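Local coordinates for protein ethylbenzene dehydrogenase alpha-subunit (Aromatoleum aromaticum, PDB 2IVF) that belongs to the molybdopterin oxidoreductase family and holds a molybdenum atom, an iron/sulfur cluster and two pterin guanosine dinucleotides, at residues 206-211 and 539-544; 709-712 and 716-719. All blocks are in the same frame, centred on the assembly; numbering follows the deposited sequence.

Contact 1: residues 206-211 and 539-544; sequences MTYLMD and SAVGLV
Tyr-208, in the last turn of helix 197-210, packs on Val-541, the residue that follows the end of helix 526-540, and what is unusual is that two helix C-terminal ends meet here, each followed closely by a residue of positive phi, Asp-211 and Gly-542. One flank of the aromatic ring and the valine make most of the contact. CE1 of Tyr-208 lies 3.9 Å from CG1 of Val-541, while its neighbour CD1 stands equally far, 3.9 Å, from the CA of Val-541. The ring gets there because its CG is anti to the backbone N (chi1 174°), which swings it off the helix towards the other segment; the two side chains then cross obliquely. The carbonyl of Ala-540 adds a looser approach near the ring plane, its O 4.2 Å from CE1 of Tyr-208.

Both segments are helix ends. Helix 197-210 closes in a Schellman motif with Asp-211 as its C-prime residue; Asp-211 OD2 is bonded to His-713. Gly-542 leads into strand 543-544, which pairs in parallel with strand 214-215. With no hydrogen bond or salt bridge between the segments, the contact is mainly van der Waals packing, and the specific polar bonds lie with their other neighbours.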
# COMPACT_ATOMS: atom_id res chain seq x y z
N MET A 206 -10.53 -27.06 -11.96
CA MET A 206 -10.75 -27.13 -13.40
C MET A 206 -9.56 -27.74 -14.13
O MET A 206 -9.71 -28.66 -14.92
CB MET A 206 -11.03 -25.72 -13.92
CG MET A 206 -11.26 -25.60 -15.42
SD MET A 206 -10.89 -23.91 -15.95
CE MET A 206 -9.61 -23.42 -14.81
N THR A 207 -8.37 -27.22 -13.85
CA THR A 207 -7.18 -27.67 -14.54
C THR A 207 -6.91 -29.12 -14.20
O THR A 207 -6.70 -29.96 -15.07
CB THR A 207 -5.98 -26.77 -14.20
OG1 THR A 207 -6.37 -25.39 -14.39
CG2 THR A 207 -4.77 -27.14 -15.10
N TYR A 208 -7.02 -29.45 -12.93
CA TYR A 208 -6.90 -30.85 -12.49
C TYR A 208 -7.91 -31.80 -13.16
O TYR A 208 -7.58 -32.92 -13.63
CB TYR A 208 -7.04 -30.86 -10.98
CG TYR A 208 -7.08 -32.21 -10.36
CD1 TYR A 208 -6.13 -33.18 -10.69
CD2 TYR A 208 -8.03 -32.51 -9.39
CE1 TYR A 208 -6.16 -34.42 -10.08
CE2 TYR A 208 -8.07 -33.75 -8.79
CZ TYR A 208 -7.13 -34.70 -9.13
OH TYR A 208 -7.17 -35.93 -8.53
N LEU A 209 -9.17 -31.39 -13.21
CA LEU A 209 -10.14 -32.23 -13.88
C LEU A 209 -9.79 -32.42 -15.36
O LEU A 209 -10.04 -33.48 -15.92
CB LEU A 209 -11.54 -31.66 -13.72
CG LEU A 209 -12.16 -31.83 -12.33
CD1 LEU A 209 -13.54 -31.18 -12.30
CD2 LEU A 209 -12.29 -33.28 -11.99
N MET A 210 -9.22 -31.39 -15.99
CA MET A 210 -8.91 -31.44 -17.43
C MET A 210 -7.52 -31.97 -17.71
O MET A 210 -7.14 -32.22 -18.88
CB MET A 210 -9.05 -30.04 -18.03
CG MET A 210 -10.45 -29.54 -18.00
SD MET A 210 -10.68 -28.09 -19.07
CE MET A 210 -9.62 -26.92 -18.40
N ASP A 211 -6.77 -32.19 -16.62
CA ASP A 211 -5.33 -32.48 -16.66
C ASP A 211 -4.57 -31.43 -17.47
O ASP A 211 -3.72 -31.76 -18.30
CB ASP A 211 -5.08 -33.90 -17.18
CG ASP A 211 -3.62 -34.30 -17.05
OD1 ASP A 211 -3.02 -33.92 -16.03
OD2 ASP A 211 -3.08 -34.93 -17.97
N SER A 539 2.90 -33.39 -8.92
CA SER A 539 2.98 -33.80 -10.32
C SER A 539 1.72 -34.54 -10.82
O SER A 539 1.42 -34.53 -12.03
CB SER A 539 4.22 -34.68 -10.49
OG SER A 539 5.37 -33.90 -10.20
N ALA A 540 1.02 -35.23 -9.91
CA ALA A 540 -0.22 -35.91 -10.26
C ALA A 540 -1.31 -34.88 -10.62
O ALA A 540 -2.20 -35.18 -11.39
CB ALA A 540 -0.69 -36.80 -9.12
N VAL A 541 -1.25 -33.69 -10.03
CA VAL A 541 -2.29 -32.70 -10.29
C VAL A 541 -1.88 -31.62 -11.30
O VAL A 541 -2.60 -30.62 -11.45
CB VAL A 541 -2.77 -32.04 -8.96
CG1 VAL A 541 -3.16 -33.15 -7.92
CG2 VAL A 541 -1.71 -31.13 -8.41
N GLY A 542 -0.72 -31.78 -11.96
CA GLY A 542 -0.30 -30.87 -13.07
C GLY A 542 0.34 -29.54 -12.67
O GLY A 542 0.40 -28.59 -13.48
N LEU A 543 0.80 -29.46 -11.42
CA LEU A 543 1.52 -28.30 -10.94
C LEU A 543 2.98 -28.53 -11.29
O LEU A 543 3.57 -29.54 -10.91
CB LEU A 543 1.37 -28.14 -9.44
CG LEU A 543 -0.04 -27.73 -9.01
CD1 LEU A 543 -0.27 -28.02 -7.55
CD2 LEU A 543 -0.28 -26.25 -9.32
N VAL A 544 3.55 -27.58 -12.03
CA VAL A 544 4.83 -27.80 -12.71
C VAL A 544 5.75 -26.60 -12.48
O VAL A 544 5.28 -25.46 -12.34
CB VAL A 544 4.59 -28.09 -14.24
CG1 VAL A 544 3.58 -29.21 -14.40
CG2 VAL A 544 4.10 -26.82 -14.95

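Contact 2: residues 709-712 and 716-719; sequences EFND and RKRR
Phe-710 and Arg-718 face each other as the hydrogen-bonded pair of a short antiparallel ladder, Phe-710 N giving to Arg-718 O at 2.9 Å and Arg-718 N to Phe-710 O at 2.8 Å. On their shared side of the sheet, CB of Arg-718 sits over a ring face of Phe-710, 3.9 Å from the centroid, in a CH-pi contact. Beyond CB the arginine runs extended to Asp-712, whose OD2 lies at the guanidinium edge, 3.3 Å from NH2, in a salt bridge; NE and NH2 both give it weak hydrogen bonds. A long salt bridge from OD2 to Arg-716 NH1 makes a three-residue network. Arg-718 NH1 is hydrogen-bonded to the carbonyls of Leu-209 and Tyr-208, so the guanidinium is held from two directions.

On the other side of the sheet, Glu-709 crosses Lys-717 at about a right angle, and a water bonded to Glu-709 OE2 reaches Arg-719 NH1 weakly; Arg-719 has its salt bridge with Asp-721. Further out, Phe-178 and Tyr-720 meet the Phe-710 ring. The whole is a two-stranded antiparallel beta hairpin whose three-residue connection, 713-715, is closed at its base by Asp-712, bonded through both backbone N and OD1 to Arg-716.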
# COMPACT_ATOMS: atom_id res chain seq x y z
N GLU A 709 -14.40 -37.97 -25.78
CA GLU A 709 -13.24 -38.14 -24.93
C GLU A 709 -12.07 -37.33 -25.43
O GLU A 709 -11.93 -37.14 -26.64
CB GLU A 709 -12.83 -39.60 -24.93
CG GLU A 709 -13.64 -40.47 -24.02
CD GLU A 709 -13.29 -41.93 -24.20
OE1 GLU A 709 -13.04 -42.33 -25.35
OE2 GLU A 709 -13.26 -42.67 -23.18
N PHE A 710 -11.22 -36.90 -24.50
CA PHE A 710 -9.91 -36.34 -24.82
C PHE A 710 -8.85 -37.11 -24.04
O PHE A 710 -9.17 -37.72 -23.02
CB PHE A 710 -9.85 -34.86 -24.46
CG PHE A 710 -10.10 -34.57 -23.01
CD1 PHE A 710 -11.39 -34.46 -22.53
CD2 PHE A 710 -9.04 -34.38 -22.12
CE1 PHE A 710 -11.63 -34.18 -21.20
CE2 PHE A 710 -9.27 -34.09 -20.78
CZ PHE A 710 -10.56 -33.99 -20.32
N ASN A 711 -7.61 -37.07 -24.52
CA ASN A 711 -6.47 -37.70 -23.85
C ASN A 711 -5.80 -36.80 -22.85
O ASN A 711 -5.45 -35.66 -23.18
CB ASN A 711 -5.37 -38.07 -24.85
CG ASN A 711 -5.70 -39.29 -25.66
OD1 ASN A 711 -6.84 -39.72 -25.74
ND2 ASN A 711 -4.68 -39.84 -26.28
N ASP A 712 -5.55 -37.29 -21.65
CA ASP A 712 -4.78 -36.52 -20.67
C ASP A 712 -3.29 -36.63 -21.03
O ASP A 712 -2.96 -37.23 -22.05
CB ASP A 712 -5.09 -36.94 -19.23
CG ASP A 712 -4.59 -38.32 -18.91
OD1 ASP A 712 -3.85 -38.89 -19.72
OD2 ASP A 712 -4.98 -38.83 -17.84
N ARG A 716 -4.40 -41.32 -21.11
CA ARG A 716 -5.65 -41.88 -20.63
C ARG A 716 -6.81 -40.99 -21.07
O ARG A 716 -6.68 -39.77 -21.16
CB ARG A 716 -5.63 -42.00 -19.10
CG ARG A 716 -4.56 -42.96 -18.58
CD ARG A 716 -4.29 -42.76 -17.07
NE ARG A 716 -5.33 -43.36 -16.21
CZ ARG A 716 -6.05 -42.71 -15.28
NH1 ARG A 716 -5.89 -41.41 -15.04
NH2 ARG A 716 -6.95 -43.38 -14.56
N LYS A 717 -7.96 -41.60 -21.30
CA LYS A 717 -9.12 -40.90 -21.84
C LYS A 717 -9.98 -40.33 -20.73
O LYS A 717 -10.26 -41.01 -19.74
CB LYS A 717 -9.97 -41.87 -22.68
CG LYS A 717 -9.54 -41.98 -24.16
CD LYS A 717 -8.08 -42.35 -24.33
CE LYS A 717 -7.75 -42.78 -25.76
NZ LYS A 717 -6.28 -43.02 -25.92
N ARG A 718 -10.42 -39.08 -20.90
CA ARG A 718 -11.37 -38.44 -19.99
C ARG A 718 -12.57 -37.93 -20.78
O ARG A 718 -12.42 -37.45 -21.90
CB ARG A 718 -10.71 -37.27 -19.28
CG ARG A 718 -9.63 -37.68 -18.32
CD ARG A 718 -8.98 -36.52 -17.68
NE ARG A 718 -7.79 -36.98 -16.98
CZ ARG A 718 -7.28 -36.43 -15.89
NH1 ARG A 718 -7.84 -35.35 -15.33
NH2 ARG A 718 -6.19 -36.96 -15.36
N ARG A 719 -13.75 -38.04 -20.19
CA ARG A 719 -14.95 -37.63 -20.87
C ARG A 719 -15.21 -36.14 -20.71
O ARG A 719 -15.10 -35.58 -19.61
CB ARG A 719 -16.15 -38.43 -20.39
CG ARG A 719 -16.07 -39.91 -20.63
CD ARG A 719 -17.36 -40.60 -20.22
NE ARG A 719 -18.51 -40.12 -20.99
CZ ARG A 719 -19.02 -40.73 -22.07
NH1 ARG A 719 -18.50 -41.87 -22.54
NH2 ARG A 719 -20.06 -40.19 -22.68
O HOH W 1 -15.39 -42.79 -21.42

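In the fold
Contacts 1 and 2 illustrate how a hairpin can be fastened to a helix end: their centres are about 13 Å apart, and Arg-718 joins them. Its NH1 lies 2.9 Å from Leu-209 O and 3.0 Å from Tyr-208 O, both probable hydrogen bonds, so the arginine that pairs with Asp-712 within 709-712/716-719 also meets carbonyls at the C-terminal end of helix 197-210. Packing adds to the junction, with Met-210 O 3.4 Å from Phe-710 CE2. Both contacts lie on the same side of the chain's centre, contact 1 about 20 Å and contact 2 about 33 Å from it, measured centre to centre. Neither segment pair includes a residue of the iron/sulfur cluster pocket.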